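PDB 3P8L: geranyltranstransferase from Enterococcus faecalis, which probably catalyses the magnesium-dependent condensation of isopentenyl diphosphate with geranyl diphosphate to form farnesyl diphosphate and release diphosphate. Local coordinates for residues D226-A231 with G261-L266; Y218-Q223 with T267-E272; A275-I280 with E290-L295; I89-P94 with E183-A188; T11-Q16 with V58-A63. One frame throughout, in Å; residues are numbered along the deposited sequence. Where two conformers were deposited one is given.

Contact 1. Residues D226-A231 with G261-L266; sequences DDLLDA and GAKDAL
Leu228 overlaps Ala262 with both of its methyl groups, one laid over the backbone and the other against the side chain. CD1 stands 3.8 Å from Ala262 O, a carbonyl already engaged by the N-H of Leu266 in a 3.0 Å helical bond. The second branch does different work: Leu228 CD2 meets Ala262 CB at 4.0 Å, and Lys263 CG lies 4.2 Å from Leu228 CD2. The leucine and lysine side chains pass at a slant, and the lysine side chain takes part through CG, near its root, at the border of the patch. Leu266 closes the other end. Its CG is trans to the backbone nitrogen (chi1 -179°), which lets CD2 come within 4.1 Å of Leu228 CD1.

The short axes of 226-230 and 261-266 run nearly antiparallel, at 154°, and approach to 10.6 Å, a wide spacing that Leu228 spans almost alone. Pro254 touches both Leu228 and Ala262, while Leu301 from the C-terminal end of the chain packs on Leu228 and Leu266.

Leu228 lies within an Asp-Asp-Leu-Leu-Asp sequence, the second aspartate-rich motif of trans-prenyl synthases; in relatives this motif takes part in binding magnesium, the first aspartate directly, and the same is probable here for Asp226. None of its three aspartates touches 261-266. No hydrogen bond or ion pair links the two segments, so the chemistry implies a division of labour: Leu228, one of the motif's two leucines, packs this helix end against its neighbour by dispersion, and the carboxylates are directed elsewhere.

Contact 2. Residues Y218-Q223 with T267-E272; sequences YGLAFQ and THQLAE
Two kinds of interaction join Leu220 and Ala221 to Gln269 and Leu270: apolar packing round an alanine, and a methyl group lying on a primary amide. The apolar part centres on Ala221, whose CB faces helix 267-272 and meets Gln269 CB at 3.9 Å. The same methyl also takes Leu270 CD2, at 4.0 Å. Leu270 leaves its backbone at a slant, but its outer branch bends in toward the alanine. A small residue at the point of nearest backbone approach suits the close spacing: the CA atoms of Ala221 and Gln269 are 5.7 Å apart, and the segment axes come to 8.8 Å at an almost antiparallel 156°.

The second kind is methyl on amide. Leu220 CD2 sits over one face of the Gln269 carboxamide, 3.5 Å from NE2 and 3.7 Å from CD. It does not lie in line with an N-H, so this is van der Waals contact and no donor is used up by it. A bend at chi2 (-55°) carries the amide alongside helix 218-223 and into this position.

The polar end has its own partner beyond the two segments, because Gln269 OE1 is hydrogen-bonded to His217 ND1, one residue before Tyr218. Leu299 from the C-terminal tail adds to the packing on Ala221, and Leu296 of helix 289-298 does so on Leu270.

The chemistry therefore implies that Gln269 works in two ways: its CB and amide face serve as packing surface, while its oxygen ties helix 259-283 to helix 205-230 and restrains rotation of the amide.

Contact 3. Residues A275-I280 with E290-L295; sequences AVLEKI and EHLANL
Leu292 is the first residue of 290-295 to meet the other helix, and it does so through its base as well as its tip. Its CB lies 3.7 Å from Leu277 CD2, and its own CD1 comes to 3.8 Å of the same methyl. Leu277 CD2 thus rests in the angle between the root and one branch of Leu292, with the two side chains crossing at about a right angle. On the Leu277 side, CG stands beside the backbone nitrogen (chi1 -67°), a setting that carries the forked end of the side chain to helix 289-298.

Next along the chain, Ala293 receives the other branch. Leu277 CD1 is seated on its backbone, 3.5 Å from Ala293 N and 3.7 Å from Ala293 CA. The alanine methyl borders this seat, with CB at 4.0 Å from Leu277 CD1. The small side chain leaves the backbone accessible to the leucine, and the CA atoms of Leu277 and Ala293 stand 7.4 Å apart.

The contact joins the last two helices of the chain, 259-283 and 289-298, its segments lying on either side of the short connection between them in sequence. Phe214 of helix 205-230 also packs on Leu277, and Leu292 packs on Thr61 of helix 53-64, so the layer continues onto both of those helices.

No hydrogen bond or charge pair crosses between the segments. One forked side chain straddling a leucine and an alanine backbone implies cohesion by shape and exclusion of water, without the directional constraint of a polar link.

Contact 4. Residues I89-P94 with E183-A188; sequences IHDDLP and EKKTGA
Asp91 and Lys185 share all the buried surface of this contact, about 18 Å² each. Their end groups face one another from opposite directions, Asp91 OD2 and Lys185 NZ standing 4.0 Å apart. That makes a long salt bridge: the charges are close enough to attract, but no hydrogen bond joins them. The backbones are much farther apart, with 11.3 Å between the CA atoms of Asp91 and Lys185, so the interval is crossed by side chains alone.

Lys185 covers most of the distance. It leaves helix 175-200 with CG trans to the backbone nitrogen (chi1 -172°), stays extended through its next two torsions, and turns only at chi4 (-77°) to present NZ to the carboxylate. Asp91 points directly across from the last turn of helix 71-92. The backbone there is bonded to the loop that follows, Asp91 pairing with Asp97, while Asp92 is held by a salt bridge to Arg102.

Asp91, Asp92 and Asp97 belong to an Asp-Asp-(four residues)-Asp sequence, the first aspartate-rich motif of bacterial farnesyl diphosphate synthases, and Lys185 with Thr186 forms the Lys-Thr pair that stands opposite it on a neighbouring helix. In relatives the first and last aspartates of this motif, here Asp91 and Asp97, bind magnesium and the lysine meets the allylic diphosphate, so an aspartate and a lysine reaching toward each other from well-separated helices are consistent with the mouth of the prenyl synthase active site.

Contact 5. Residues T11-Q16 with V58-A63; sequences TNFSQQ and VLTTVA
Phe13, in the opening turn of helix 13-31, comes nearest by backbone to Thr60 of helix 53-64, with 8.3 Å between their CA atoms. The phenyl ring bridges that interval. Its CG is trans to the backbone nitrogen (chi1 177°), which sends the ring straight at the other helix, where three residues receive its far end.

Leu59 contributes its carbonyl: Leu59 O lies 3.6 Å from Phe13 CZ, at the ring edge and near the ring plane. A C-H edge toward a carbonyl oxygen is probably mildly favourable electrostatically, and the same oxygen still accepts the helical N-H of Ala63 at 2.9 Å. The leucine side chain adds a looser apolar contact, Leu59 CB lying 4.4 Å from Phe13 CE2. Ala63 meets the ring obliquely, its CB equidistant from Phe13 CE1 and CZ at 3.6 Å. On the CE2 side the ring passes Thr60, whose OG1 is 3.6 Å from Phe13 CE2, again at an oblique angle. That hydroxyl has its polar partner elsewhere, in Leu56 O one turn earlier, so it meets the ring as packing surface.

In the all-helical isoprenoid synthase fold this contact brings the N-terminal helix onto helix 53-64, itself packed against helices 71-92 and 175-200. All four touching residues are buried, although the chain just before Phe13 is exposed.

Two histidine rings, His17 and His291, also meet the phenyl ring, the latter from helix 289-298, with its plane turned about 55° from that of Phe13.

Along the chain, contact 5 comes first, then contact 4; contact 2 encloses contact 1, and contact 3 follows. Contacts 1 and 2 lie 10 Å apart between centres on the same pair of helices, 205-230 and 259-283, so they are successive steps of one antiparallel interface. Helix 259-283 continues into contact 3, its centre about 12 Å from that of contact 2, and contact 3 touches contact 5 through His291, Leu292 and Leu295. Contact 4 stands across the chain's centre from contacts 3 and 5, but a probable Gln223-Thr186 hydrogen bond ties it to contact 2. About 21 Å separates the centres of contacts 1 and 4, which carry the two aspartate-rich motifs, consistent with an active-site cleft between them.

Contact 1. Residues D226-A231 with G261-L266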
# COMPACT_ATOMS: atom_id res chain seq x y z
N ASP A 226 18.04 -21.98 -0.50
CA ASP A 226 18.90 -20.80 -0.42
C ASP A 226 19.82 -20.81 0.81
O ASP A 226 20.98 -20.40 0.72
CB ASP A 226 18.07 -19.51 -0.48
CG ASP A 226 17.67 -19.13 -1.91
OD1 ASP A 226 17.19 -18.00 -2.11
OD2 ASP A 226 17.84 -19.96 -2.84
N ASP A 227 19.29 -21.29 1.94
CA ASP A 227 20.06 -21.46 3.17
C ASP A 227 21.12 -22.57 3.05
O ASP A 227 22.17 -22.49 3.68
CB ASP A 227 19.13 -21.76 4.36
CG ASP A 227 18.42 -20.51 4.88
OD1 ASP A 227 18.57 -19.42 4.29
OD2 ASP A 227 17.70 -20.63 5.90
N LEU A 228 20.82 -23.58 2.24
CA LEU A 228 21.76 -24.67 1.95
C LEU A 228 22.91 -24.23 1.04
O LEU A 228 23.98 -24.85 1.05
CB LEU A 228 21.03 -25.86 1.33
CG LEU A 228 20.45 -26.92 2.27
CD1 LEU A 228 19.36 -27.71 1.56
CD2 LEU A 228 21.54 -27.84 2.81
N LEU A 229 22.68 -23.17 0.26
CA LEU A 229 23.72 -22.62 -0.61
C LEU A 229 24.75 -21.79 0.16
O LEU A 229 25.93 -21.76 -0.21
CB LEU A 229 23.11 -21.81 -1.76
CG LEU A 229 22.41 -22.59 -2.88
CD1 LEU A 229 21.83 -21.61 -3.90
CD2 LEU A 229 23.34 -23.59 -3.56
N ASP A 230 24.29 -21.11 1.21
CA ASP A 230 25.16 -20.30 2.07
C ASP A 230 26.19 -21.14 2.81
O ASP A 230 27.35 -20.75 2.92
CB ASP A 230 24.33 -19.48 3.07
CG ASP A 230 23.54 -18.36 2.41
OD1 ASP A 230 23.78 -18.06 1.22
OD2 ASP A 230 22.67 -17.77 3.08
N ALA A 231 25.76 -22.30 3.30
CA ALA A 231 26.63 -23.21 4.04
C ALA A 231 27.31 -24.27 3.14
O ALA A 231 27.49 -25.42 3.56
CB ALA A 231 25.86 -23.88 5.18
N GLY A 261 20.19 -33.22 7.26
CA GLY A 261 18.80 -33.10 7.68
C GLY A 261 18.05 -31.99 6.97
O GLY A 261 16.83 -32.07 6.78
N ALA A 262 18.77 -30.93 6.58
CA ALA A 262 18.20 -29.85 5.77
C ALA A 262 18.00 -30.26 4.30
O ALA A 262 17.05 -29.81 3.66
CB ALA A 262 19.05 -28.59 5.87
N LYS A 263 18.89 -31.11 3.78
CA LYS A 263 18.74 -31.71 2.44
C LYS A 263 17.49 -32.57 2.40
O LYS A 263 16.77 -32.58 1.40
CB LYS A 263 19.96 -32.57 2.07
CG LYS A 263 21.17 -31.81 1.56
CD LYS A 263 22.30 -32.78 1.21
CE LYS A 263 23.23 -32.22 0.12
NZ LYS A 263 23.98 -31.01 0.55
N ASP A 264 17.23 -33.28 3.49
CA ASP A 264 16.02 -34.07 3.63
C ASP A 264 14.80 -33.21 3.86
O ASP A 264 13.70 -33.56 3.43
CB ASP A 264 16.17 -35.11 4.75
CG ASP A 264 16.86 -36.38 4.28
OD1 ASP A 264 17.22 -37.21 5.14
OD2 ASP A 264 17.03 -36.56 3.05
N ALA A 265 14.98 -32.07 4.52
CA ALA A 265 13.90 -31.09 4.67
C ALA A 265 13.44 -30.59 3.29
O ALA A 265 12.23 -30.52 3.02
CB ALA A 265 14.34 -29.92 5.53
N LEU A 266 14.41 -30.31 2.41
CA LEU A 266 14.16 -29.88 1.03
C LEU A 266 13.43 -30.94 0.22
O LEU A 266 12.36 -30.67 -0.32
CB LEU A 266 15.48 -29.49 0.35
CG LEU A 266 15.48 -28.99 -1.10
CD1 LEU A 266 14.51 -27.81 -1.29
CD2 LEU A 266 16.89 -28.60 -1.53

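Contact 2. Residues Y218-Q223 with T267-E272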
# COMPACT_ATOMS: atom_id res chain seq x y z
N TYR A 218 6.41 -25.00 -1.92
CA TYR A 218 7.34 -24.27 -2.81
C TYR A 218 8.15 -23.23 -2.04
O TYR A 218 9.38 -23.21 -2.14
CB TYR A 218 6.63 -23.59 -3.99
CG TYR A 218 7.63 -22.96 -4.94
CD1 TYR A 218 8.26 -23.73 -5.91
CD2 TYR A 218 8.00 -21.62 -4.82
CE1 TYR A 218 9.21 -23.17 -6.77
CE2 TYR A 218 8.96 -21.06 -5.66
CZ TYR A 218 9.55 -21.84 -6.64
OH TYR A 218 10.50 -21.31 -7.47
N GLY A 219 7.45 -22.39 -1.28
CA GLY A 219 8.03 -21.24 -0.58
C GLY A 219 9.02 -21.63 0.50
O GLY A 219 10.04 -20.95 0.69
N LEU A 220 8.73 -22.73 1.19
CA LEU A 220 9.64 -23.25 2.21
C LEU A 220 10.82 -23.93 1.53
O LEU A 220 11.97 -23.71 1.92
CB LEU A 220 8.89 -24.22 3.15
CG LEU A 220 9.46 -24.49 4.55
CD1 LEU A 220 9.60 -23.22 5.39
CD2 LEU A 220 8.61 -25.51 5.29
N ALA A 221 10.55 -24.73 0.50
CA ALA A 221 11.63 -25.36 -0.28
C ALA A 221 12.62 -24.34 -0.86
O ALA A 221 13.82 -24.59 -0.89
CB ALA A 221 11.05 -26.26 -1.39
N PHE A 222 12.10 -23.18 -1.28
CA PHE A 222 12.89 -22.07 -1.84
C PHE A 222 13.88 -21.55 -0.80
O PHE A 222 15.06 -21.38 -1.11
CB PHE A 222 11.92 -20.96 -2.33
CG PHE A 222 12.58 -19.65 -2.71
CD1 PHE A 222 13.33 -19.52 -3.88
CD2 PHE A 222 12.39 -18.51 -1.91
CE1 PHE A 222 13.92 -18.29 -4.24
CE2 PHE A 222 12.98 -17.28 -2.25
CZ PHE A 222 13.74 -17.17 -3.42
N GLN A 223 13.40 -21.35 0.42
CA GLN A 223 14.23 -20.85 1.52
C GLN A 223 15.26 -21.86 2.00
O GLN A 223 16.42 -21.50 2.22
CB GLN A 223 13.36 -20.41 2.69
CG GLN A 223 14.04 -19.36 3.57
CD GLN A 223 13.64 -17.95 3.20
OE1 GLN A 223 14.42 -17.19 2.64
NE2 GLN A 223 12.39 -17.60 3.50
N THR A 267 14.00 -32.16 0.19
CA THR A 267 13.42 -33.31 -0.51
C THR A 267 11.97 -33.58 -0.11
O THR A 267 11.11 -33.81 -0.97
CB THR A 267 14.31 -34.59 -0.31
OG1 THR A 267 15.65 -34.31 -0.73
CG2 THR A 267 13.79 -35.79 -1.12
N HIS A 268 11.69 -33.52 1.20
CA HIS A 268 10.34 -33.71 1.72
C HIS A 268 9.34 -32.63 1.26
O HIS A 268 8.20 -32.95 0.89
CB HIS A 268 10.34 -33.85 3.26
CG HIS A 268 11.03 -35.08 3.75
ND1 HIS A 268 11.84 -35.09 4.87
CD2 HIS A 268 11.05 -36.35 3.27
CE1 HIS A 268 12.32 -36.31 5.06
NE2 HIS A 268 11.85 -37.09 4.10
N GLN A 269 9.76 -31.37 1.26
CA GLN A 269 8.91 -30.29 0.73
C GLN A 269 8.60 -30.50 -0.75
O GLN A 269 7.45 -30.36 -1.18
CB GLN A 269 9.52 -28.91 0.95
CG GLN A 269 9.58 -28.45 2.41
CD GLN A 269 8.24 -28.47 3.13
OE1 GLN A 269 7.19 -28.14 2.56
NE2 GLN A 269 8.27 -28.84 4.39
N LEU A 270 9.63 -30.85 -1.53
CA LEU A 270 9.45 -31.15 -2.95
C LEU A 270 8.48 -32.31 -3.16
O LEU A 270 7.56 -32.21 -3.98
CB LEU A 270 10.79 -31.42 -3.66
CG LEU A 270 11.83 -30.29 -3.65
CD1 LEU A 270 13.09 -30.73 -4.37
CD2 LEU A 270 11.29 -28.98 -4.25
N ALA A 271 8.65 -33.38 -2.37
CA ALA A 271 7.74 -34.53 -2.42
C ALA A 271 6.31 -34.13 -2.07
O ALA A 271 5.35 -34.57 -2.72
CB ALA A 271 8.23 -35.65 -1.49
N GLU A 272 6.17 -33.27 -1.07
CA GLU A 272 4.84 -32.81 -0.66
C GLU A 272 4.20 -31.89 -1.70
O GLU A 272 3.00 -32.00 -1.97
CB GLU A 272 4.88 -32.19 0.74
CG GLU A 272 5.08 -33.26 1.82
CD GLU A 272 4.31 -32.99 3.09
OE1 GLU A 272 3.32 -32.24 3.04
OE2 GLU A 272 4.68 -33.57 4.13

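Contact 3. Residues A275-I280 with E290-L295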
# COMPACT_ATOMS: atom_id res chain seq x y z
N ALA A 275 3.05 -34.31 -4.40
CA ALA A 275 1.85 -34.97 -3.90
C ALA A 275 0.65 -34.05 -4.04
O ALA A 275 -0.44 -34.50 -4.42
CB ALA A 275 2.03 -35.44 -2.46
N VAL A 276 0.85 -32.76 -3.77
CA VAL A 276 -0.22 -31.76 -3.96
C VAL A 276 -0.64 -31.60 -5.44
O VAL A 276 -1.83 -31.54 -5.74
CB VAL A 276 0.12 -30.39 -3.28
CG1 VAL A 276 -0.84 -29.32 -3.72
CG2 VAL A 276 0.06 -30.53 -1.77
N LEU A 277 0.34 -31.55 -6.35
CA LEU A 277 0.05 -31.44 -7.79
C LEU A 277 -0.67 -32.68 -8.33
O LEU A 277 -1.56 -32.57 -9.19
CB LEU A 277 1.33 -31.19 -8.59
CG LEU A 277 2.08 -29.86 -8.40
CD1 LEU A 277 3.35 -29.88 -9.23
CD2 LEU A 277 1.22 -28.64 -8.77
N GLU A 278 -0.27 -33.85 -7.83
CA GLU A 278 -0.98 -35.10 -8.08
C GLU A 278 -2.47 -34.97 -7.73
O GLU A 278 -3.33 -35.26 -8.56
CB GLU A 278 -0.32 -36.26 -7.31
CG GLU A 278 -0.98 -37.62 -7.52
CD GLU A 278 -1.21 -37.94 -8.99
OE1 GLU A 278 -2.39 -38.02 -9.41
OE2 GLU A 278 -0.22 -38.09 -9.74
N LYS A 279 -2.76 -34.48 -6.51
CA LYS A 279 -4.14 -34.25 -6.07
C LYS A 279 -4.90 -33.27 -6.96
O LYS A 279 -6.10 -33.46 -7.20
CB LYS A 279 -4.22 -33.80 -4.61
CG LYS A 279 -3.82 -34.85 -3.58
CD LYS A 279 -4.20 -34.42 -2.17
CE LYS A 279 -3.06 -34.67 -1.19
NZ LYS A 279 -2.75 -36.12 -1.01
N ILE A 280 -4.22 -32.24 -7.46
CA ILE A 280 -4.83 -31.27 -8.40
C ILE A 280 -5.13 -31.92 -9.76
O ILE A 280 -6.20 -31.69 -10.35
CB ILE A 280 -3.96 -29.98 -8.60
CG1 ILE A 280 -3.82 -29.21 -7.28
CG2 ILE A 280 -4.57 -29.07 -9.65
CD1 ILE A 280 -2.73 -28.12 -7.29
N GLU A 290 3.25 -30.15 -15.63
CA GLU A 290 4.70 -29.91 -15.83
C GLU A 290 5.10 -28.47 -15.56
O GLU A 290 6.20 -28.23 -15.10
CB GLU A 290 5.16 -30.29 -17.24
CG GLU A 290 4.34 -31.36 -17.95
CD GLU A 290 3.23 -30.76 -18.81
OE1 GLU A 290 3.52 -29.85 -19.63
OE2 GLU A 290 2.07 -31.20 -18.66
N HIS A 291 4.21 -27.53 -15.86
CA HIS A 291 4.47 -26.12 -15.57
C HIS A 291 4.82 -25.91 -14.10
O HIS A 291 5.88 -25.36 -13.79
CB HIS A 291 3.31 -25.23 -16.01
CG HIS A 291 3.30 -24.96 -17.48
ND1 HIS A 291 4.24 -24.17 -18.09
CD2 HIS A 291 2.47 -25.39 -18.46
CE1 HIS A 291 4.00 -24.11 -19.38
NE2 HIS A 291 2.92 -24.83 -19.63
N LEU A 292 3.97 -26.40 -13.21
CA LEU A 292 4.25 -26.28 -11.79
C LEU A 292 5.26 -27.30 -11.27
O LEU A 292 6.08 -26.96 -10.41
CB LEU A 292 2.95 -26.29 -10.99
CG LEU A 292 2.06 -25.05 -11.15
CD1 LEU A 292 0.75 -25.21 -10.39
CD2 LEU A 292 2.79 -23.80 -10.68
N ALA A 293 5.24 -28.54 -11.80
CA ALA A 293 6.24 -29.56 -11.44
C ALA A 293 7.69 -29.18 -11.76
O ALA A 293 8.59 -29.48 -10.97
CB ALA A 293 5.91 -30.92 -12.06
N ASN A 294 7.90 -28.52 -12.90
CA ASN A 294 9.23 -28.07 -13.31
C ASN A 294 9.81 -27.02 -12.35
O ASN A 294 11.01 -27.00 -12.08
CB ASN A 294 9.21 -27.51 -14.74
CG ASN A 294 10.49 -26.80 -15.12
OD1 ASN A 294 11.52 -27.44 -15.33
ND2 ASN A 294 10.43 -25.48 -15.21
N LEU A 295 8.95 -26.14 -11.84
CA LEU A 295 9.40 -25.15 -10.85
C LEU A 295 9.88 -25.82 -9.56
O LEU A 295 10.87 -25.39 -8.97
CB LEU A 295 8.30 -24.11 -10.56
CG LEU A 295 7.98 -23.14 -11.71
CD1 LEU A 295 6.80 -22.29 -11.34
CD2 LEU A 295 9.16 -22.25 -12.08

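Contact 4. Residues I89-P94 with E183-A188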
# COMPACT_ATOMS: atom_id res chain seq x y z
N ILE A 89 13.39 -2.39 -1.49
CA ILE A 89 13.83 -1.00 -1.25
C ILE A 89 13.87 -0.66 0.25
O ILE A 89 14.86 -0.13 0.77
CB ILE A 89 12.94 0.01 -2.02
CG1 ILE A 89 13.06 -0.20 -3.54
CG2 ILE A 89 13.32 1.45 -1.65
CD1 ILE A 89 12.10 0.69 -4.37
N HIS A 90 12.79 -0.99 0.95
CA HIS A 90 12.75 -0.77 2.39
C HIS A 90 13.69 -1.68 3.16
O HIS A 90 14.39 -1.22 4.06
CB HIS A 90 11.32 -0.82 2.93
CG HIS A 90 10.54 0.41 2.59
ND1 HIS A 90 9.34 0.73 3.17
CD2 HIS A 90 10.83 1.43 1.75
CE1 HIS A 90 8.91 1.89 2.70
NE2 HIS A 90 9.79 2.32 1.81
N ASP A 91 13.76 -2.95 2.76
CA ASP A 91 14.63 -3.89 3.45
C ASP A 91 16.11 -3.49 3.34
O ASP A 91 16.86 -3.69 4.28
CB ASP A 91 14.43 -5.33 2.98
CG ASP A 91 13.10 -5.93 3.44
OD1 ASP A 91 12.34 -5.29 4.19
OD2 ASP A 91 12.80 -7.07 3.02
N ASP A 92 16.48 -2.91 2.21
CA ASP A 92 17.84 -2.46 1.96
C ASP A 92 18.33 -1.30 2.82
O ASP A 92 19.53 -1.18 3.01
CB ASP A 92 18.06 -2.12 0.47
CG ASP A 92 18.09 -3.35 -0.41
OD1 ASP A 92 18.28 -4.45 0.13
OD2 ASP A 92 17.94 -3.21 -1.65
N LEU A 93 17.42 -0.47 3.33
CA LEU A 93 17.75 0.75 4.08
C LEU A 93 18.72 0.52 5.25
O LEU A 93 18.67 -0.54 5.89
CB LEU A 93 16.48 1.40 4.62
CG LEU A 93 15.49 1.96 3.60
CD1 LEU A 93 14.23 2.43 4.31
CD2 LEU A 93 16.13 3.08 2.78
N PRO A 94 19.61 1.52 5.54
CA PRO A 94 20.53 1.33 6.68
C PRO A 94 19.84 0.91 7.98
O PRO A 94 20.41 0.14 8.75
CB PRO A 94 21.21 2.71 6.81
CG PRO A 94 21.24 3.24 5.40
CD PRO A 94 19.83 2.82 4.88
N GLU A 183 7.18 -18.05 6.89
CA GLU A 183 5.82 -18.16 6.38
C GLU A 183 5.16 -16.81 6.14
O GLU A 183 4.37 -16.65 5.20
CB GLU A 183 4.98 -18.94 7.38
CG GLU A 183 3.80 -19.67 6.82
CD GLU A 183 3.37 -20.78 7.77
OE1 GLU A 183 4.16 -21.74 7.97
OE2 GLU A 183 2.26 -20.69 8.33
N LYS A 184 5.43 -15.85 7.02
CA LYS A 184 4.83 -14.52 6.86
C LYS A 184 5.68 -13.65 5.94
O LYS A 184 5.15 -13.01 5.04
CB LYS A 184 4.56 -13.84 8.20
CG LYS A 184 3.40 -14.47 8.99
CD LYS A 184 3.13 -13.72 10.30
CE LYS A 184 4.15 -14.04 11.40
NZ LYS A 184 3.95 -15.39 11.99
N LYS A 185 6.99 -13.67 6.13
CA LYS A 185 7.91 -12.79 5.39
C LYS A 185 8.08 -13.18 3.91
O LYS A 185 8.20 -12.31 3.04
CB LYS A 185 9.27 -12.79 6.09
CG LYS A 185 10.30 -11.78 5.59
CD LYS A 185 11.70 -12.24 5.98
CE LYS A 185 12.71 -11.10 6.03
NZ LYS A 185 13.17 -10.68 4.67
N THR A 186 8.10 -14.48 3.63
CA THR A 186 8.36 -15.02 2.30
C THR A 186 7.16 -15.82 1.78
O THR A 186 6.73 -15.65 0.64
CB THR A 186 9.62 -15.91 2.30
OG1 THR A 186 10.74 -15.16 2.78
CG2 THR A 186 9.94 -16.48 0.91
N GLY A 187 6.61 -16.69 2.63
CA GLY A 187 5.53 -17.59 2.25
C GLY A 187 4.27 -16.89 1.78
O GLY A 187 3.64 -17.33 0.82
N ALA A 188 3.94 -15.78 2.43
CA ALA A 188 2.66 -15.11 2.22
C ALA A 188 2.44 -14.60 0.79
O ALA A 188 1.36 -14.81 0.24
CB ALA A 188 2.43 -13.99 3.25

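Contact 5. Residues T11-Q16 with V58-A63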
# COMPACT_ATOMS: atom_id res chain seq x y z
N THR A 11 8.86 -24.36 -23.28
CA THR A 11 10.07 -23.85 -23.91
C THR A 11 10.07 -22.33 -23.93
O THR A 11 9.25 -21.70 -24.62
CB THR A 11 10.22 -24.38 -25.35
OG1 THR A 11 10.09 -25.81 -25.35
CG2 THR A 11 11.56 -24.00 -25.94
N ASN A 12 10.99 -21.75 -23.16
CA ASN A 12 11.16 -20.33 -23.09
C ASN A 12 9.89 -19.59 -22.64
O ASN A 12 9.57 -18.50 -23.13
CB ASN A 12 11.74 -19.77 -24.39
CG ASN A 12 13.16 -20.27 -24.66
OD1 ASN A 12 13.39 -21.05 -25.58
ND2 ASN A 12 14.11 -19.82 -23.85
N PHE A 13 9.17 -20.22 -21.71
CA PHE A 13 7.93 -19.69 -21.20
C PHE A 13 8.17 -18.38 -20.46
O PHE A 13 7.47 -17.40 -20.70
CB PHE A 13 7.22 -20.72 -20.30
CG PHE A 13 5.95 -20.21 -19.68
CD1 PHE A 13 4.74 -20.33 -20.35
CD2 PHE A 13 5.95 -19.58 -18.42
CE1 PHE A 13 3.56 -19.85 -19.79
CE2 PHE A 13 4.76 -19.11 -17.86
CZ PHE A 13 3.57 -19.23 -18.54
N SER A 14 9.18 -18.35 -19.59
CA SER A 14 9.44 -17.15 -18.80
C SER A 14 9.89 -15.98 -19.67
O SER A 14 9.47 -14.85 -19.45
CB SER A 14 10.43 -17.41 -17.65
OG SER A 14 11.72 -17.60 -18.12
N GLN A 15 10.71 -16.23 -20.69
CA GLN A 15 11.16 -15.13 -21.55
C GLN A 15 10.09 -14.64 -22.54
O GLN A 15 10.19 -13.54 -23.07
CB GLN A 15 12.56 -15.34 -22.17
CG GLN A 15 13.03 -16.73 -22.48
CD GLN A 15 13.40 -17.59 -21.29
OE1 GLN A 15 12.73 -18.57 -21.01
NE2 GLN A 15 14.47 -17.24 -20.60
N GLN A 16 9.07 -15.45 -22.76
CA GLN A 16 7.91 -15.03 -23.55
C GLN A 16 7.02 -14.08 -22.74
O GLN A 16 6.48 -13.09 -23.25
CB GLN A 16 7.11 -16.26 -24.01
CG GLN A 16 5.81 -15.92 -24.73
CD GLN A 16 5.23 -17.07 -25.54
OE1 GLN A 16 5.85 -18.12 -25.68
NE2 GLN A 16 4.05 -16.85 -26.11
N VAL A 58 2.54 -16.62 -10.72
CA VAL A 58 1.19 -16.24 -11.16
C VAL A 58 0.90 -16.80 -12.56
O VAL A 58 -0.08 -17.52 -12.75
CB VAL A 58 0.96 -14.71 -11.16
CG1 VAL A 58 -0.43 -14.37 -11.70
CG2 VAL A 58 1.10 -14.11 -9.77
N LEU A 59 1.78 -16.48 -13.50
CA LEU A 59 1.60 -16.81 -14.91
C LEU A 59 1.75 -18.31 -15.21
O LEU A 59 1.00 -18.87 -16.03
CB LEU A 59 2.55 -15.99 -15.77
CG LEU A 59 2.33 -14.47 -15.68
CD1 LEU A 59 3.24 -13.79 -16.65
CD2 LEU A 59 0.87 -14.04 -15.94
N THR A 60 2.67 -18.96 -14.50
CA THR A 60 2.87 -20.39 -14.65
C THR A 60 1.62 -21.14 -14.19
O THR A 60 1.23 -22.14 -14.80
CB THR A 60 4.14 -20.84 -13.92
OG1 THR A 60 5.26 -20.08 -14.40
CG2 THR A 60 4.43 -22.32 -14.16
N THR A 61 0.98 -20.63 -13.14
CA THR A 61 -0.20 -21.26 -12.55
C THR A 61 -1.37 -21.15 -13.54
O THR A 61 -2.09 -22.13 -13.75
CB THR A 61 -0.53 -20.67 -11.15
OG1 THR A 61 0.58 -20.94 -10.28
CG2 THR A 61 -1.77 -21.29 -10.54
N VAL A 62 -1.52 -19.99 -14.16
CA VAL A 62 -2.52 -19.77 -15.22
C VAL A 62 -2.24 -20.72 -16.42
O VAL A 62 -3.18 -21.30 -16.99
CB VAL A 62 -2.56 -18.28 -15.65
CG1 VAL A 62 -3.50 -18.06 -16.84
CG2 VAL A 62 -2.99 -17.39 -14.49
N ALA A 63 -0.96 -20.90 -16.76
CA ALA A 63 -0.54 -21.81 -17.83
C ALA A 63 -0.89 -23.26 -17.53
O ALA A 63 -1.40 -23.97 -18.40
CB ALA A 63 0.95 -21.67 -18.12